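Local atomic coordinates of Rbam17540 (Bacillus amyloliquefaciens, PDB entry 2YOW), a protein that probably cleaves crystalline polysaccharides such as chitin or cellulose by copper-dependent oxidation, as an AA10 lytic polysaccharide monooxygenase. Residues Q81-G86 / I144-D149; T108-N113 / G152-L157. All coordinates share one frame; numbering follows the deposited sequence.

Interaction 1 of 2, residues Q81-G86 / I144-D149; sequences QNIRGG and IFVPTD
Gly-86 and Val-146 hold the two segments together through a reciprocal pair of backbone hydrogen bonds. Gly-86 N donates to Val-146 O at 2.9 Å. In the return bond Val-146 N reaches Gly-86 O, also at 2.9 Å. Two such bonds between one pair of residues define an antiparallel hydrogen-bonded pair, with the CA atoms of Gly-86 and Val-146 5.0 Å apart. The pair lies where strand 86-94 begins and strand 141-146 ends, in the three-stranded antiparallel sheet of the immunoglobulin-like beta sandwich expected of this family; strand 81-83 belongs to the other sheet.

A CH-pi contact involves the Phe-145 ring. CA of Gly-86 sits over one face of it, 4.0 Å from its centroid and 26° off the normal, displaced toward the CE1 rim. With CG anti to the backbone N (chi1 -167°), the Phe-145 ring is carried alongside the glycine, while Phe-87 meets that ring edge-to-face.

Side-chain packing completes the interface. Methyl CG2 of Thr-148 packs against the backbone of the two glycines, 3.5 Å from Gly-86 N and also bordering Gly-85 C. The apolar pair is on the inner side, where Ile-83 CD1 approaches Val-146 CG1 at 4.3 Å, and both side chains also touch Ile-156 and Leu-177.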
loop_
_atom_site.group_PDB
_atom_site.type_symbol
_atom_site.label_atom_id
_atom_site.label_comp_id
_atom_site.label_asym_id
_atom_site.label_seq_id
_atom_site.Cartn_x
_atom_site.Cartn_y
_atom_site.Cartn_z
ATOM N N GLN A 81 1.213 -10.147 7.737
ATOM C CA GLN A 81 1.482 -9.951 9.173
ATOM C C GLN A 81 0.238 -9.765 9.953
ATOM O O GLN A 81 -0.792 -9.317 9.459
ATOM C CB GLN A 81 2.306 -8.768 9.496
ATOM C CG GLN A 81 1.860 -7.533 8.797
ATOM C CD GLN A 81 2.915 -7.198 7.820
ATOM O OE1 GLN A 81 4.055 -7.695 7.931
ATOM N NE2 GLN A 81 2.591 -6.370 6.893
ATOM N N ASN A 82 0.363 -10.142 11.194
ATOM C CA ASN A 82 -0.795 -10.183 12.044
ATOM C C ASN A 82 -1.241 -8.819 12.443
ATOM O O ASN A 82 -0.441 -7.935 12.787
ATOM C CB ASN A 82 -0.515 -11.010 13.270
ATOM C CG ASN A 82 -0.145 -12.416 12.906
ATOM O OD1 ASN A 82 -0.627 -12.941 11.890
ATOM N ND2 ASN A 82 0.711 -13.033 13.704
ATOM N N ILE A 83 -2.548 -8.620 12.371
ATOM C CA ILE A 83 -3.117 -7.407 12.917
ATOM C C ILE A 83 -4.458 -7.757 13.523
ATOM O O ILE A 83 -5.144 -8.679 13.054
ATOM C CB ILE A 83 -3.279 -6.257 11.895
ATOM C CG1 ILE A 83 -4.291 -6.617 10.810
ATOM C CG2 ILE A 83 -1.916 -5.798 11.360
ATOM C CD1 ILE A 83 -4.818 -5.401 10.092
ATOM N N ARG A 84 -4.783 -7.015 14.583
ATOM C CA ARG A 84 -6.060 -7.091 15.269
ATOM C C ARG A 84 -7.066 -6.113 14.708
ATOM O O ARG A 84 -6.713 -5.045 14.230
ATOM C CB ARG A 84 -5.867 -6.813 16.786
ATOM C CG ARG A 84 -5.030 -7.828 17.551
ATOM C CD ARG A 84 -5.401 -9.260 17.213
ATOM N NE ARG A 84 -6.843 -9.531 17.223
ATOM C CZ ARG A 84 -7.564 -9.799 18.308
ATOM N NH1 ARG A 84 -6.998 -9.808 19.516
ATOM N NH2 ARG A 84 -8.868 -10.055 18.186
ATOM N N GLY A 85 -8.334 -6.490 14.764
ATOM C CA GLY A 85 -9.407 -5.603 14.348
ATOM C C GLY A 85 -9.369 -4.400 15.259
ATOM O O GLY A 85 -8.747 -4.467 16.260
ATOM N N GLY A 86 -10.039 -3.307 14.905
ATOM C CA GLY A 86 -10.095 -2.148 15.774
ATOM C C GLY A 86 -9.092 -1.081 15.404
ATOM O O GLY A 86 -8.483 -1.109 14.330
ATOM N N ILE A 144 -6.439 4.535 12.386
ATOM C CA ILE A 144 -7.487 4.056 11.484
ATOM C C ILE A 144 -8.158 2.837 12.121
ATOM O O ILE A 144 -7.470 1.938 12.624
ATOM C CB ILE A 144 -6.858 3.651 10.155
ATOM C CG1 ILE A 144 -6.154 4.835 9.485
ATOM C CG2 ILE A 144 -7.933 3.066 9.214
ATOM C CD1 ILE A 144 -7.034 5.912 8.887
ATOM N N PHE A 145 -9.494 2.838 12.111
ATOM C CA PHE A 145 -10.273 1.756 12.639
ATOM C C PHE A 145 -10.405 0.668 11.560
ATOM O O PHE A 145 -10.956 0.879 10.495
ATOM C CB PHE A 145 -11.643 2.256 13.104
ATOM C CG PHE A 145 -12.358 1.245 13.937
ATOM C CD1 PHE A 145 -12.080 1.149 15.273
ATOM C CD2 PHE A 145 -13.243 0.362 13.373
ATOM C CE1 PHE A 145 -12.753 0.215 16.031
ATOM C CE2 PHE A 145 -13.931 -0.557 14.130
ATOM C CZ PHE A 145 -13.674 -0.631 15.475
ATOM N N VAL A 146 -9.795 -0.483 11.785
ATOM C CA VAL A 146 -9.888 -1.587 10.840
ATOM C C VAL A 146 -11.197 -2.352 11.228
ATOM O O VAL A 146 -11.337 -2.756 12.367
ATOM C CB VAL A 146 -8.701 -2.581 11.047
ATOM C CG1 VAL A 146 -8.841 -3.826 10.178
ATOM C CG2 VAL A 146 -7.353 -1.931 10.753
ATOM N N PRO A 147 -12.088 -2.661 10.256
ATOM C CA PRO A 147 -13.316 -3.396 10.524
ATOM C C PRO A 147 -13.113 -4.652 11.424
ATOM O O PRO A 147 -12.210 -5.466 11.166
ATOM C CB PRO A 147 -13.806 -3.792 9.101
ATOM C CG PRO A 147 -13.266 -2.714 8.193
ATOM C CD PRO A 147 -11.940 -2.293 8.840
ATOM N N THR A 148 -13.972 -4.814 12.429
ATOM C CA THR A 148 -13.977 -5.990 13.315
ATOM C C THR A 148 -14.924 -7.112 12.858
ATOM O O THR A 148 -15.146 -8.073 13.620
ATOM C CB THR A 148 -14.328 -5.604 14.762
ATOM O OG1 THR A 148 -15.616 -4.955 14.819
ATOM C CG2 THR A 148 -13.267 -4.694 15.303
ATOM N N ASP A 149 -15.420 -7.057 11.617
ATOM C CA ASP A 149 -16.408 -8.047 11.125
ATOM C C ASP A 149 -15.757 -9.055 10.159
ATOM O O ASP A 149 -16.430 -9.754 9.409
ATOM C CB ASP A 149 -17.569 -7.341 10.445
ATOM C CG ASP A 149 -17.126 -6.481 9.268
ATOM O OD1 ASP A 149 -15.930 -6.280 9.050
ATOM O OD2 ASP A 149 -17.978 -5.975 8.545
#

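Interaction 2 of 2, residues T108-N113 / G152-L157; sequences TKKNWN and GYHIIL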
loop_
_atom_site.group_PDB
_atom_site.type_symbol
_atom_site.label_atom_id
_atom_site.label_comp_id
_atom_site.label_asym_id
_atom_site.label_seq_id
_atom_site.Cartn_x
_atom_site.Cartn_y
_atom_site.Cartn_z
ATOM N N THR A 108 -9.930 -4.914 2.017
ATOM C CA THR A 108 -10.637 -5.813 1.155
ATOM C C THR A 108 -11.959 -6.218 1.807
ATOM O O THR A 108 -12.069 -6.317 3.037
ATOM C CB THR A 108 -9.806 -7.074 0.891
ATOM O OG1 THR A 108 -9.185 -7.457 2.114
ATOM C CG2 THR A 108 -8.722 -6.806 -0.163
ATOM N N LYS A 109 -12.948 -6.487 0.973
ATOM C CA LYS A 109 -14.286 -6.881 1.473
ATOM C C LYS A 109 -14.234 -8.324 1.935
ATOM O O LYS A 109 -13.366 -9.102 1.534
ATOM C CB LYS A 109 -15.324 -6.701 0.386
ATOM C CG LYS A 109 -15.518 -5.250 0.008
ATOM C CD LYS A 109 -16.378 -5.167 -1.237
ATOM C CE LYS A 109 -16.720 -3.726 -1.576
ATOM N NZ LYS A 109 -17.437 -3.671 -2.876
ATOM N N LYS A 110 -15.198 -8.692 2.783
ATOM C CA LYS A 110 -15.269 -10.062 3.360
ATOM C C LYS A 110 -15.210 -11.137 2.285
ATOM O O LYS A 110 -14.632 -12.199 2.511
ATOM C CB LYS A 110 -16.548 -10.244 4.250
ATOM C CG LYS A 110 -16.386 -11.078 5.557
ATOM C CD LYS A 110 -16.006 -12.612 5.463
ATOM C CE LYS A 110 -14.561 -13.061 5.825
ATOM N NZ LYS A 110 -14.165 -12.835 7.241
ATOM N N ASN A 111 -15.764 -10.851 1.110
ATOM C CA ASN A 111 -15.823 -11.850 0.042
ATOM C C ASN A 111 -14.773 -11.697 -1.049
ATOM O O ASN A 111 -14.947 -12.231 -2.132
ATOM C CB ASN A 111 -17.213 -11.844 -0.609
ATOM C CG ASN A 111 -17.544 -10.518 -1.304
ATOM O OD1 ASN A 111 -16.747 -9.573 -1.328
ATOM N ND2 ASN A 111 -18.737 -10.452 -1.878
ATOM N N TRP A 112 -13.682 -10.984 -0.796
ATOM C CA TRP A 112 -12.706 -10.730 -1.848
ATOM C C TRP A 112 -12.022 -12.015 -2.264
ATOM O O TRP A 112 -12.013 -12.982 -1.507
ATOM C CB TRP A 112 -11.668 -9.678 -1.395
ATOM C CG TRP A 112 -10.562 -10.169 -0.494
ATOM C CD1 TRP A 112 -10.671 -10.658 0.790
ATOM C CD2 TRP A 112 -9.179 -10.283 -0.835
ATOM N NE1 TRP A 112 -9.423 -10.990 1.280
ATOM C CE2 TRP A 112 -8.499 -10.786 0.294
ATOM C CE3 TRP A 112 -8.441 -9.992 -1.991
ATOM C CZ2 TRP A 112 -7.124 -11.018 0.294
ATOM C CZ3 TRP A 112 -7.068 -10.172 -1.963
ATOM C CH2 TRP A 112 -6.428 -10.705 -0.842
ATOM N N ASN A 113 -11.426 -12.019 -3.458
ATOM C CA ASN A 113 -10.762 -13.219 -3.986
ATOM C C ASN A 113 -9.251 -13.041 -4.001
ATOM O O ASN A 113 -8.723 -12.255 -4.817
ATOM C CB ASN A 113 -11.267 -13.524 -5.393
ATOM C CG ASN A 113 -10.806 -14.877 -5.905
ATOM O OD1 ASN A 113 -9.797 -15.437 -5.470
ATOM N ND2 ASN A 113 -11.543 -15.399 -6.869
ATOM N N GLY A 152 -8.836 -13.396 8.745
ATOM C CA GLY A 152 -8.049 -14.203 7.807
ATOM C C GLY A 152 -7.249 -13.273 6.922
ATOM O O GLY A 152 -7.049 -12.109 7.300
ATOM N N TYR A 153 -6.843 -13.745 5.741
ATOM C CA TYR A 153 -6.045 -12.935 4.817
ATOM C C TYR A 153 -6.867 -11.836 4.159
ATOM O O TYR A 153 -7.882 -12.099 3.479
ATOM C CB TYR A 153 -5.437 -13.794 3.719
ATOM C CG TYR A 153 -4.590 -13.066 2.663
ATOM C CD1 TYR A 153 -3.854 -11.911 2.964
ATOM C CD2 TYR A 153 -4.489 -13.576 1.381
ATOM C CE1 TYR A 153 -3.079 -11.265 2.003
ATOM C CE2 TYR A 153 -3.689 -12.968 0.419
ATOM C CZ TYR A 153 -2.954 -11.829 0.735
ATOM O OH TYR A 153 -2.149 -11.197 -0.205
ATOM N N HIS A 154 -6.449 -10.617 4.414
ATOM C CA HIS A 154 -7.049 -9.378 3.840
ATOM C C HIS A 154 -5.911 -8.504 3.388
ATOM O O HIS A 154 -4.801 -8.757 3.778
ATOM C CB HIS A 154 -7.986 -8.641 4.818
ATOM C CG HIS A 154 -9.283 -9.365 5.012
ATOM N ND1 HIS A 154 -10.336 -9.260 4.130
ATOM C CD2 HIS A 154 -9.638 -10.321 5.907
ATOM C CE1 HIS A 154 -11.296 -10.094 4.492
ATOM N NE2 HIS A 154 -10.897 -10.752 5.566
ATOM N N ILE A 155 -6.201 -7.504 2.542
ATOM C CA ILE A 155 -5.241 -6.454 2.166
ATOM C C ILE A 155 -5.745 -5.065 2.634
ATOM O O ILE A 155 -6.886 -4.680 2.435
ATOM C CB ILE A 155 -4.973 -6.482 0.659
ATOM C CG1 ILE A 155 -4.164 -7.727 0.327
ATOM C CG2 ILE A 155 -4.217 -5.255 0.194
ATOM C CD1 ILE A 155 -4.116 -8.031 -1.174
ATOM N N ILE A 156 -4.902 -4.352 3.378
ATOM C CA ILE A 156 -5.154 -2.940 3.604
ATOM C C ILE A 156 -4.438 -2.119 2.574
ATOM O O ILE A 156 -3.259 -2.287 2.382
ATOM C CB ILE A 156 -4.806 -2.527 5.071
ATOM C CG1 ILE A 156 -5.707 -3.305 6.035
ATOM C CG2 ILE A 156 -5.018 -1.044 5.304
ATOM C CD1 ILE A 156 -5.272 -3.175 7.500
ATOM N N LEU A 157 -5.172 -1.264 1.865
ATOM C CA LEU A 157 -4.563 -0.308 0.956
ATOM C C LEU A 157 -4.511 1.056 1.616
ATOM O O LEU A 157 -5.558 1.617 1.947
ATOM C CB LEU A 157 -5.375 -0.206 -0.344
ATOM C CG LEU A 157 -5.010 0.920 -1.321
ATOM C CD1 LEU A 157 -3.652 0.636 -1.912
ATOM C CD2 LEU A 157 -6.035 0.976 -2.452
#
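Tyr-153 meets Trp-112 where the chain turns a corner into strand 154-162, one of the strands of the mixed sheet of the beta sandwich; facing it, residues 109-112 form a type I beta turn just after strand 100-108. The indole presents its CZ2-CH2 edge to the phenol face in a T-shaped pair, planes at 72° and centroids 5.1 Å apart. The tyrosine hydroxyl is hydrogen-bonded to Asp-174 and Gln-73. Tyr-153 also offers its carbonyl O to Trp-112 NE1 at 2.9 Å; the acceptor lies within 1° of the indole plane, consistent with this bond helping to fix the ring's rotation.

His-154 follows, its ring oblique to the indole pyrrole, completing an aromatic cluster. Its ND1 hydrogen-bonds Thr-108 OG1 at 2.9 Å, the hydroxyl coming in at the imidazole edge.

Ile-155 then hydrogen-bonds to Thr-108 at two points: its O accepts from Thr-108 N, and its N donates to Thr-108 OG1 at 3.0 Å. That hydroxyl is therefore gripped by both a side chain and the backbone, placed by a chi1 of 41° that sets it between its own N and carbonyl carbon. Beyond them, Ile-155 CD1 lies 3.6 Å from Trp-112 CH2.

In the fold
Along the chain the segments alternate, 81-86, 108-113, 144-149, 152-157, so the two contacts interleave, and their centres lie about 11 Å apart on the same side of the chain's centre. The bridge of interaction 1 pairs the start of strand 86-94 with the end of strand 141-146, while its Ile-83 comes from strand 81-83 of the mixed sheet. Interaction 2 ties the loop after strand 100-108 to strand 154-162 of that sheet. Strands 141-146 and 154-162 are consecutive, so residues 147-153 carry the chain between sheets. Ile-156 CD1 packs 3.4 Å from Ile-83 CD1 and 4.1 Å from Val-146 CG2, an apolar patch joining the two sheets of the sandwich expected of this family.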